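Polysaccharide deacetylase (PDB 4WCJ) probably removes N-acetyl groups from poly-beta-1,6-N-acetyl-D-glucosamine, as a zinc-binding family 4 carbohydrate esterase with a beta-alpha barrel. Local coordinates at residues G100-Y105 with W140-E145; H107-L112 with I117-F122; V123-V128 with T190-E195. All blocks are in the same frame, centred on the assembly; numbering follows the deposited sequence.

Contact 1: G100-Y105 with W140-E145; sequences GDLSVY and WEQIKE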
loop_
_atom_site.group_PDB
_atom_site.type_symbol
_atom_site.label_atom_id
_atom_site.label_comp_id
_atom_site.label_asym_id
_atom_site.label_seq_id
_atom_site.Cartn_x
_atom_site.Cartn_y
_atom_site.Cartn_z
ATOM N N GLY A 100 6.529 -4.720 -4.785
ATOM C CA GLY A 100 7.903 -4.932 -4.375
ATOM C C GLY A 100 8.904 -4.505 -5.434
ATOM O O GLY A 100 10.079 -4.882 -5.374
ATOM N N ASP A 101 8.446 -3.717 -6.406
ATOM C CA ASP A 101 9.299 -3.357 -7.537
ATOM C C ASP A 101 10.612 -2.700 -7.100
ATOM O O ASP A 101 10.634 -1.899 -6.172
ATOM C CB ASP A 101 8.563 -2.427 -8.495
ATOM C CG ASP A 101 9.255 -2.326 -9.838
ATOM O OD1 ASP A 101 9.111 -3.266 -10.652
ATOM O OD2 ASP A 101 9.944 -1.318 -10.093
ATOM N N LEU A 102 11.699 -3.049 -7.786
ATOM C CA LEU A 102 13.012 -2.481 -7.503
ATOM C C LEU A 102 13.007 -0.957 -7.572
ATOM O O LEU A 102 13.770 -0.298 -6.868
ATOM C CB LEU A 102 14.051 -3.040 -8.479
ATOM C CG LEU A 102 15.480 -2.520 -8.324
ATOM C CD1 LEU A 102 15.989 -2.753 -6.899
ATOM C CD2 LEU A 102 16.402 -3.158 -9.350
ATOM N N SER A 103 12.146 -0.392 -8.416
ATOM C CA SER A 103 12.129 1.059 -8.575
ATOM C C SER A 103 11.697 1.761 -7.298
ATOM O O SER A 103 12.008 2.927 -7.114
ATOM C CB SER A 103 11.213 1.493 -9.729
ATOM O OG SER A 103 9.850 1.220 -9.432
ATOM N N VAL A 104 10.960 1.072 -6.419
ATOM C CA VAL A 104 10.643 1.683 -5.128
ATOM C C VAL A 104 11.942 1.981 -4.369
ATOM O O VAL A 104 12.080 3.035 -3.749
ATOM C CB VAL A 104 9.706 0.789 -4.277
ATOM C CG1 VAL A 104 9.398 1.451 -2.925
ATOM C CG2 VAL A 104 8.418 0.521 -5.035
ATOM N N TYR A 105 12.906 1.062 -4.423
ATOM C CA TYR A 105 14.203 1.287 -3.795
ATOM C C TYR A 105 15.064 2.273 -4.580
ATOM O O TYR A 105 15.610 3.219 -4.014
ATOM C CB TYR A 105 14.959 -0.033 -3.641
ATOM C CG TYR A 105 16.357 0.118 -3.093
ATOM C CD1 TYR A 105 16.576 0.328 -1.736
ATOM C CD2 TYR A 105 17.461 0.049 -3.933
ATOM C CE1 TYR A 105 17.865 0.470 -1.237
ATOM C CE2 TYR A 105 18.751 0.183 -3.443
ATOM C CZ TYR A 105 18.947 0.390 -2.094
ATOM O OH TYR A 105 20.228 0.528 -1.615
ATOM N N TRP A 140 15.715 -8.533 -0.214
ATOM C CA TRP A 140 15.506 -8.356 1.221
ATOM C C TRP A 140 16.487 -7.340 1.820
ATOM O O TRP A 140 16.109 -6.572 2.702
ATOM C CB TRP A 140 15.605 -9.698 1.934
ATOM C CG TRP A 140 14.373 -10.515 1.712
ATOM C CD1 TRP A 140 14.265 -11.671 0.996
ATOM C CD2 TRP A 140 13.054 -10.199 2.170
ATOM N NE1 TRP A 140 12.962 -12.112 1.009
ATOM C CE2 TRP A 140 12.198 -11.217 1.711
ATOM C CE3 TRP A 140 12.514 -9.145 2.915
ATOM C CZ2 TRP A 140 10.833 -11.231 1.996
ATOM C CZ3 TRP A 140 11.155 -9.156 3.200
ATOM C CH2 TRP A 140 10.331 -10.197 2.737
ATOM N N GLU A 141 17.727 -7.310 1.330
ATOM C CA GLU A 141 18.691 -6.320 1.821
ATOM C C GLU A 141 18.182 -4.913 1.560
ATOM O O GLU A 141 18.317 -4.021 2.393
ATOM C CB GLU A 141 20.057 -6.494 1.157
ATOM C CG GLU A 141 20.770 -7.766 1.511
ATOM C CD GLU A 141 22.209 -7.764 1.033
ATOM O OE1 GLU A 141 22.992 -8.616 1.506
ATOM O OE2 GLU A 141 22.555 -6.905 0.190
ATOM N N GLN A 142 17.587 -4.722 0.390
ATOM C CA GLN A 142 17.116 -3.410 -0.003
ATOM C C GLN A 142 15.889 -2.993 0.798
ATOM O O GLN A 142 15.782 -1.845 1.215
ATOM C CB GLN A 142 16.831 -3.387 -1.505
ATOM C CG GLN A 142 18.106 -3.273 -2.348
ATOM C CD GLN A 142 17.895 -3.672 -3.797
ATOM O OE1 GLN A 142 16.932 -4.374 -4.126
ATOM N NE2 GLN A 142 18.797 -3.231 -4.670
ATOM N N ILE A 143 14.976 -3.930 1.039
ATOM C CA ILE A 143 13.816 -3.654 1.890
ATOM C C ILE A 143 14.272 -3.324 3.321
ATOM O O ILE A 143 13.810 -2.343 3.928
ATOM C CB ILE A 143 12.854 -4.851 1.895
ATOM C CG1 ILE A 143 12.151 -4.959 0.539
ATOM C CG2 ILE A 143 11.827 -4.718 3.023
ATOM C CD1 ILE A 143 11.465 -6.275 0.312
ATOM N N LYS A 144 15.199 -4.127 3.838
ATOM C CA LYS A 144 15.747 -3.905 5.170
ATOM C C LYS A 144 16.368 -2.522 5.302
ATOM O O LYS A 144 16.205 -1.867 6.334
ATOM C CB LYS A 144 16.779 -4.982 5.517
ATOM C CG LYS A 144 16.165 -6.336 5.843
ATOM C CD LYS A 144 17.216 -7.416 5.976
ATOM C CE LYS A 144 16.578 -8.782 6.181
ATOM N NZ LYS A 144 17.581 -9.852 6.418
ATOM N N GLU A 145 17.074 -2.075 4.270
ATOM C CA GLU A 145 17.724 -0.766 4.322
ATOM C C GLU A 145 16.662 0.334 4.400
ATOM O O GLU A 145 16.819 1.327 5.116
ATOM C CB GLU A 145 18.633 -0.568 3.107
ATOM C CG GLU A 145 19.141 0.849 2.943
ATOM C CD GLU A 145 20.000 1.033 1.704
ATOM O OE1 GLU A 145 20.342 2.195 1.399
ATOM O OE2 GLU A 145 20.339 0.024 1.041
HETATM O O HOH W 1 21.288 -2.155 -3.284
#
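Tyr105 holds CG opposite its backbone N (chi1 176°) and Gln142 holds CG beside its own N (chi1 -78°), and these two torsions lay the glutamine chain across the phenol ring. The contact joins the N-terminal turn of helix 102-114 to helix 140-148, two outer helices of the beta-alpha barrel. Gln142 CG sits almost exactly over the ring, 3.6 Å from the centroid of Tyr105, a CH-pi contact, and the amide plane is inclined 31° to the ring. Gln142 OE1 accepts from the backbone N of Ser139, which fixes the rotation of the amide, while Leu102 CD1 packs against the same group, 3.3 Å from Gln142 OE1. Asp101 caps the start of helix 102-114: Asp101 OD2 takes bonds from both Ser103 N and Ser103 OG. At the far end of the ring Tyr105 OH donates to Glu145, whose chain extends from one turn beyond Gln142. A water accepts from Gln142 NE2 at 3.0 Å and gives a weak bond to Tyr105 OH, on this solvent-facing side. The phenol reaches Glu145 OE2 from above the carboxylate plane, with 2.7 Å between Tyr105 OH and Glu145 OE2.

Contact 2: H107-L112 with I117-F122; sequences HAFPVL and IPFLFF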
loop_
_atom_site.group_PDB
_atom_site.type_symbol
_atom_site.label_atom_id
_atom_site.label_comp_id
_atom_site.label_asym_id
_atom_site.label_seq_id
_atom_site.Cartn_x
_atom_site.Cartn_y
_atom_site.Cartn_z
ATOM N N HIS A 107 14.403 4.457 -7.085
ATOM C CA HIS A 107 13.903 5.761 -7.499
ATOM C C HIS A 107 12.938 6.427 -6.517
ATOM O O HIS A 107 13.033 7.626 -6.286
ATOM C CB HIS A 107 13.225 5.640 -8.866
ATOM C CG HIS A 107 14.131 5.146 -9.952
ATOM N ND1 HIS A 107 15.367 5.707 -10.207
ATOM C CD2 HIS A 107 13.976 4.155 -10.863
ATOM C CE1 HIS A 107 15.934 5.079 -11.220
ATOM N NE2 HIS A 107 15.109 4.134 -11.639
ATOM N N ALA A 108 11.993 5.671 -5.960
ATOM C CA ALA A 108 11.036 6.265 -5.029
ATOM C C ALA A 108 11.684 6.624 -3.691
ATOM O O ALA A 108 11.496 7.726 -3.168
ATOM C CB ALA A 108 9.857 5.322 -4.807
ATOM N N PHE A 109 12.451 5.687 -3.141
ATOM C CA PHE A 109 13.046 5.849 -1.811
ATOM C C PHE A 109 13.908 7.118 -1.631
ATOM O O PHE A 109 13.787 7.784 -0.598
ATOM C CB PHE A 109 13.869 4.604 -1.459
ATOM C CG PHE A 109 14.503 4.651 -0.085
ATOM C CD1 PHE A 109 13.739 4.917 1.040
ATOM C CD2 PHE A 109 15.852 4.386 0.078
ATOM C CE1 PHE A 109 14.309 4.952 2.295
ATOM C CE2 PHE A 109 16.434 4.409 1.339
ATOM C CZ PHE A 109 15.661 4.694 2.450
ATOM N N PRO A 110 14.784 7.452 -2.607
ATOM C CA PRO A 110 15.559 8.689 -2.422
ATOM C C PRO A 110 14.685 9.943 -2.358
ATOM O O PRO A 110 14.971 10.851 -1.568
ATOM C CB PRO A 110 16.466 8.724 -3.656
ATOM C CG PRO A 110 16.602 7.286 -4.057
ATOM C CD PRO A 110 15.252 6.696 -3.784
ATOM N N VAL A 111 13.638 9.977 -3.177
ATOM C CA VAL A 111 12.678 11.078 -3.173
ATOM C C VAL A 111 12.012 11.186 -1.805
ATOM O O VAL A 111 11.935 12.270 -1.228
ATOM C CB VAL A 111 11.583 10.894 -4.268
ATOM C CG1 VAL A 111 10.481 11.918 -4.097
ATOM C CG2 VAL A 111 12.185 10.982 -5.664
ATOM N N LEU A 112 11.543 10.047 -1.292
ATOM C CA LEU A 112 10.867 9.978 -0.001
ATOM C C LEU A 112 11.800 10.320 1.156
ATOM O O LEU A 112 11.402 10.980 2.117
ATOM C CB LEU A 112 10.284 8.582 0.216
ATOM C CG LEU A 112 9.158 8.250 -0.761
ATOM C CD1 LEU A 112 8.934 6.737 -0.857
ATOM C CD2 LEU A 112 7.876 8.964 -0.341
ATOM N N ILE A 117 9.390 11.572 4.088
ATOM C CA ILE A 117 8.014 11.104 3.963
ATOM C C ILE A 117 7.920 9.599 4.206
ATOM O O ILE A 117 8.522 8.794 3.482
ATOM C CB ILE A 117 7.433 11.451 2.575
ATOM C CG1 ILE A 117 7.280 12.967 2.437
ATOM C CG2 ILE A 117 6.090 10.759 2.362
ATOM C CD1 ILE A 117 6.995 13.432 1.029
ATOM N N PRO A 118 7.147 9.212 5.222
ATOM C CA PRO A 118 6.912 7.796 5.512
ATOM C C PRO A 118 6.123 7.131 4.389
ATOM O O PRO A 118 5.459 7.819 3.613
ATOM C CB PRO A 118 6.082 7.822 6.801
ATOM C CG PRO A 118 5.967 9.270 7.202
ATOM C CD PRO A 118 6.259 10.088 5.998
ATOM N N PHE A 119 6.198 5.811 4.297
ATOM C CA PHE A 119 5.372 5.096 3.336
ATOM C C PHE A 119 5.172 3.645 3.750
ATOM O O PHE A 119 5.978 3.071 4.482
ATOM C CB PHE A 119 5.974 5.189 1.922
ATOM C CG PHE A 119 7.354 4.586 1.786
ATOM C CD1 PHE A 119 8.466 5.214 2.332
ATOM C CD2 PHE A 119 7.538 3.409 1.073
ATOM C CE1 PHE A 119 9.724 4.664 2.199
ATOM C CE2 PHE A 119 8.798 2.858 0.932
ATOM C CZ PHE A 119 9.891 3.489 1.487
ATOM N N LEU A 120 4.070 3.059 3.294
ATOM C CA LEU A 120 3.789 1.659 3.543
ATOM C C LEU A 120 4.069 0.878 2.258
ATOM O O LEU A 120 3.520 1.190 1.203
ATOM C CB LEU A 120 2.334 1.464 3.992
ATOM C CG LEU A 120 2.047 0.448 5.107
ATOM C CD1 LEU A 120 0.562 0.456 5.514
ATOM C CD2 LEU A 120 2.501 -0.947 4.728
ATOM N N PHE A 121 4.920 -0.136 2.356
ATOM C CA PHE A 121 5.329 -0.941 1.205
ATOM C C PHE A 121 4.721 -2.334 1.321
ATOM O O PHE A 121 5.201 -3.147 2.129
ATOM C CB PHE A 121 6.857 -1.024 1.159
ATOM C CG PHE A 121 7.430 -1.439 -0.179
ATOM C CD1 PHE A 121 6.639 -1.506 -1.324
ATOM C CD2 PHE A 121 8.779 -1.792 -0.271
ATOM C CE1 PHE A 121 7.193 -1.890 -2.546
ATOM C CE2 PHE A 121 9.326 -2.185 -1.490
ATOM C CZ PHE A 121 8.541 -2.223 -2.618
ATOM N N PHE A 122 3.682 -2.604 0.532
ATOM C CA PHE A 122 3.033 -3.909 0.540
ATOM C C PHE A 122 3.748 -4.858 -0.413
ATOM O O PHE A 122 3.623 -4.719 -1.620
ATOM C CB PHE A 122 1.563 -3.783 0.131
ATOM C CG PHE A 122 0.723 -2.960 1.078
ATOM C CD1 PHE A 122 0.199 -3.526 2.234
ATOM C CD2 PHE A 122 0.435 -1.629 0.802
ATOM C CE1 PHE A 122 -0.597 -2.773 3.088
ATOM C CE2 PHE A 122 -0.355 -0.873 1.659
ATOM C CZ PHE A 122 -0.871 -1.448 2.800
#
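Leu112 lies at the middle of this contact, with one methyl on Phe119 and the other on Ile117. It belongs to helix 102-114, and its partners lead into strand 119-123, so the contact closes the second half of a beta-alpha-beta unit that starts with strand 91-99. Leu112 CD1 rests over one face of the Phe119 ring, displaced toward the rim and 3.7 Å from the centroid, in a CH-pi contact. Its other branch turns to the residue leading into the strand, where Leu112 CD2 meets Ile117 CG2 at 3.7 Å. The backbones join here too: Ile117 N donates to Leu112 O at 2.9 Å, with an N-H...O angle of 160°, which ties the last turn of the helix to the loop before the strand. Phe119 holds CG between its backbone N and carbonyl carbon (chi1 61°), and from there the ring stands off the strand toward the helix. Its far end approaches Phe109, one helical turn before Leu112, with Phe119 CZ 4.1 Å from Phe109 CD1. An alanine in place of Phe119 would probably leave Leu112 CD1 without the ring face it rests on and open a gap beside Phe109. Around this group, Leu112 also touches Leu62 of helix 55-67, and Val104 packs on Phe119 from the turn before Phe109. Buried hydrocarbon contacts thus hold the helix to Phe119 on the strand, but Leu112 CB also covers Ile117 O, which has no hydrogen-bond partner in the model, so the apolar burial probably carries a polar cost.

Contact 3: V123-V128 with T190-E195; sequences VIAGQV and TACLKE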
loop_
_atom_site.group_PDB
_atom_site.type_symbol
_atom_site.label_atom_id
_atom_site.label_comp_id
_atom_site.label_asym_id
_atom_site.label_seq_id
_atom_site.Cartn_x
_atom_site.Cartn_y
_atom_site.Cartn_z
ATOM N N VAL A 123 4.486 -5.826 0.117
ATOM C CA VAL A 123 5.254 -6.703 -0.752
ATOM C C VAL A 123 4.650 -8.095 -0.931
ATOM O O VAL A 123 4.020 -8.648 -0.027
ATOM C CB VAL A 123 6.707 -6.837 -0.250
ATOM C CG1 VAL A 123 7.338 -5.449 -0.103
ATOM C CG2 VAL A 123 6.795 -7.581 1.096
ATOM N N ILE A 124 4.825 -8.628 -2.132
ATOM C CA ILE A 124 4.538 -10.021 -2.433
ATOM C C ILE A 124 5.711 -10.814 -1.887
ATOM O O ILE A 124 6.746 -10.952 -2.544
ATOM C CB ILE A 124 4.378 -10.274 -3.927
ATOM C CG1 ILE A 124 3.383 -9.281 -4.530
ATOM C CG2 ILE A 124 3.913 -11.700 -4.158
ATOM C CD1 ILE A 124 3.415 -9.237 -6.019
ATOM N N ALA A 125 5.568 -11.311 -0.661
ATOM C CA ALA A 125 6.734 -11.765 0.095
ATOM C C ALA A 125 7.482 -12.889 -0.601
ATOM O O ALA A 125 8.702 -12.976 -0.484
ATOM C CB ALA A 125 6.317 -12.195 1.520
ATOM N N GLY A 126 6.762 -13.735 -1.337
ATOM C CA GLY A 126 7.377 -14.844 -2.042
ATOM C C GLY A 126 8.059 -14.479 -3.353
ATOM O O GLY A 126 8.724 -15.319 -3.958
ATOM N N GLN A 127 7.893 -13.235 -3.796
ATOM C CA GLN A 127 8.514 -12.779 -5.047
ATOM C C GLN A 127 9.650 -11.793 -4.795
ATOM O O GLN A 127 10.319 -11.353 -5.731
ATOM C CB GLN A 127 7.472 -12.141 -5.979
ATOM C CG GLN A 127 6.436 -13.106 -6.518
ATOM C CD GLN A 127 7.054 -14.222 -7.339
ATOM O OE1 GLN A 127 8.118 -14.048 -7.950
ATOM N NE2 GLN A 127 6.384 -15.373 -7.374
ATOM N N VAL A 128 9.865 -11.435 -3.534
ATOM C CA VAL A 128 10.995 -10.574 -3.189
ATOM C C VAL A 128 12.326 -11.217 -3.594
ATOM O O VAL A 128 12.548 -12.412 -3.375
ATOM C CB VAL A 128 10.991 -10.256 -1.681
ATOM C CG1 VAL A 128 12.306 -9.610 -1.246
ATOM C CG2 VAL A 128 9.815 -9.357 -1.365
ATOM N N THR A 190 3.048 -13.836 6.573
ATOM C CA THR A 190 3.365 -13.157 7.832
ATOM C C THR A 190 4.610 -13.764 8.481
ATOM O O THR A 190 5.458 -13.038 9.021
ATOM C CB THR A 190 2.182 -13.195 8.824
ATOM O OG1 THR A 190 1.873 -14.549 9.180
ATOM C CG2 THR A 190 0.971 -12.549 8.198
ATOM N N ALA A 191 4.726 -15.088 8.411
ATOM C CA ALA A 191 5.871 -15.789 8.991
ATOM C C ALA A 191 7.152 -15.333 8.300
ATOM O O ALA A 191 8.174 -15.086 8.948
ATOM C CB ALA A 191 5.710 -17.293 8.859
ATOM N N CYS A 192 7.077 -15.217 6.980
ATOM C CA CYS A 192 8.229 -14.845 6.179
ATOM C C CYS A 192 8.696 -13.425 6.497
ATOM O O CYS A 192 9.897 -13.180 6.651
ATOM C CB CYS A 192 7.904 -14.983 4.691
ATOM S SG CYS A 192 9.287 -14.586 3.623
ATOM N N LEU A 193 7.755 -12.493 6.613
ATOM C CA LEU A 193 8.102 -11.108 6.944
ATOM C C LEU A 193 8.670 -11.023 8.355
ATOM O O LEU A 193 9.563 -10.224 8.628
ATOM C CB LEU A 193 6.880 -10.195 6.815
ATOM C CG LEU A 193 6.425 -9.919 5.388
ATOM C CD1 LEU A 193 5.176 -9.045 5.385
ATOM C CD2 LEU A 193 7.549 -9.277 4.612
ATOM N N LYS A 194 8.142 -11.849 9.253
ATOM C CA LYS A 194 8.648 -11.890 10.618
ATOM C C LYS A 194 10.086 -12.398 10.620
ATOM O O LYS A 194 10.946 -11.840 11.299
ATOM C CB LYS A 194 7.768 -12.774 11.507
ATOM C CG LYS A 194 8.197 -12.807 12.968
ATOM C CD LYS A 194 7.742 -11.560 13.701
ATOM C CE LYS A 194 8.214 -11.565 15.149
ATOM N NZ LYS A 194 7.972 -12.876 15.822
ATOM N N GLU A 195 10.344 -13.449 9.847
ATOM C CA GLU A 195 11.683 -14.022 9.767
ATOM C C GLU A 195 12.708 -13.012 9.249
ATOM O O GLU A 195 13.819 -12.929 9.764
ATOM C CB GLU A 195 11.697 -15.252 8.868
ATOM C CG GLU A 195 13.082 -15.852 8.713
ATOM C CD GLU A 195 13.160 -16.869 7.594
ATOM O OE1 GLU A 195 12.111 -17.168 6.982
ATOM O OE2 GLU A 195 14.274 -17.364 7.323
#
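Leu193 CD2 is the atom on which the closer part of this contact turns, meeting Val123 CG2 at 4.0 Å where strand 119-123 runs out. Leu193 keeps CG beside its backbone N (chi1 -72°), and from there the CD2 branch, not CD1, reaches from the flank of helix 179-197 over to Val123. Here the meeting is wholly apolar and buried, the two branched side chains lying at a slant to each other. Round Ala125 the fit is looser. Its small CB lies 4.4 Å from Leu193 CD2 on the buried side, and Cys192, which is partly exposed, brings its thiol no closer, with 4.4 Å between Cys192 SG and Ala125 CB. The backbones stay well apart, 7.0 Å between Ala125 CA and Cys192 CA. On the loop side, the carbonyl of Ile124 accepts from Gln127 N at 2.8 Å, which folds the chain into a turn just past the barrel strand. The contact thus joins the C-terminal end of a barrel strand and its following turn to an outer helix. Trp140 of helix 140-148 packs on both Cys192 and Leu193, while Val154 and Leu156 of strand 152-156 lie against Leu193 from the barrel.

Contacts 1 and 2 share helix 102-114, and their centres lie 10 Å apart; Ser103 O and Val104 O probably accept from Ala108 N and Phe109 N, i to i+5 bonds that make a wider turn just before the kink at Pro110. Contact 2 then leads along strand 119-123 into contact 3, whose centre is 18 Å away. Contacts 1 and 3 meet through Trp140, whose CH2 lies 3.5 Å from Leu193 CD2. Contact 3 lies close to the zinc ion, bound by Asp99, His157 and His162: the side chain of Val123 is about 10 Å from the metal and about 6 Å from that of His157. Gly100 of contact 1 directly follows Asp99.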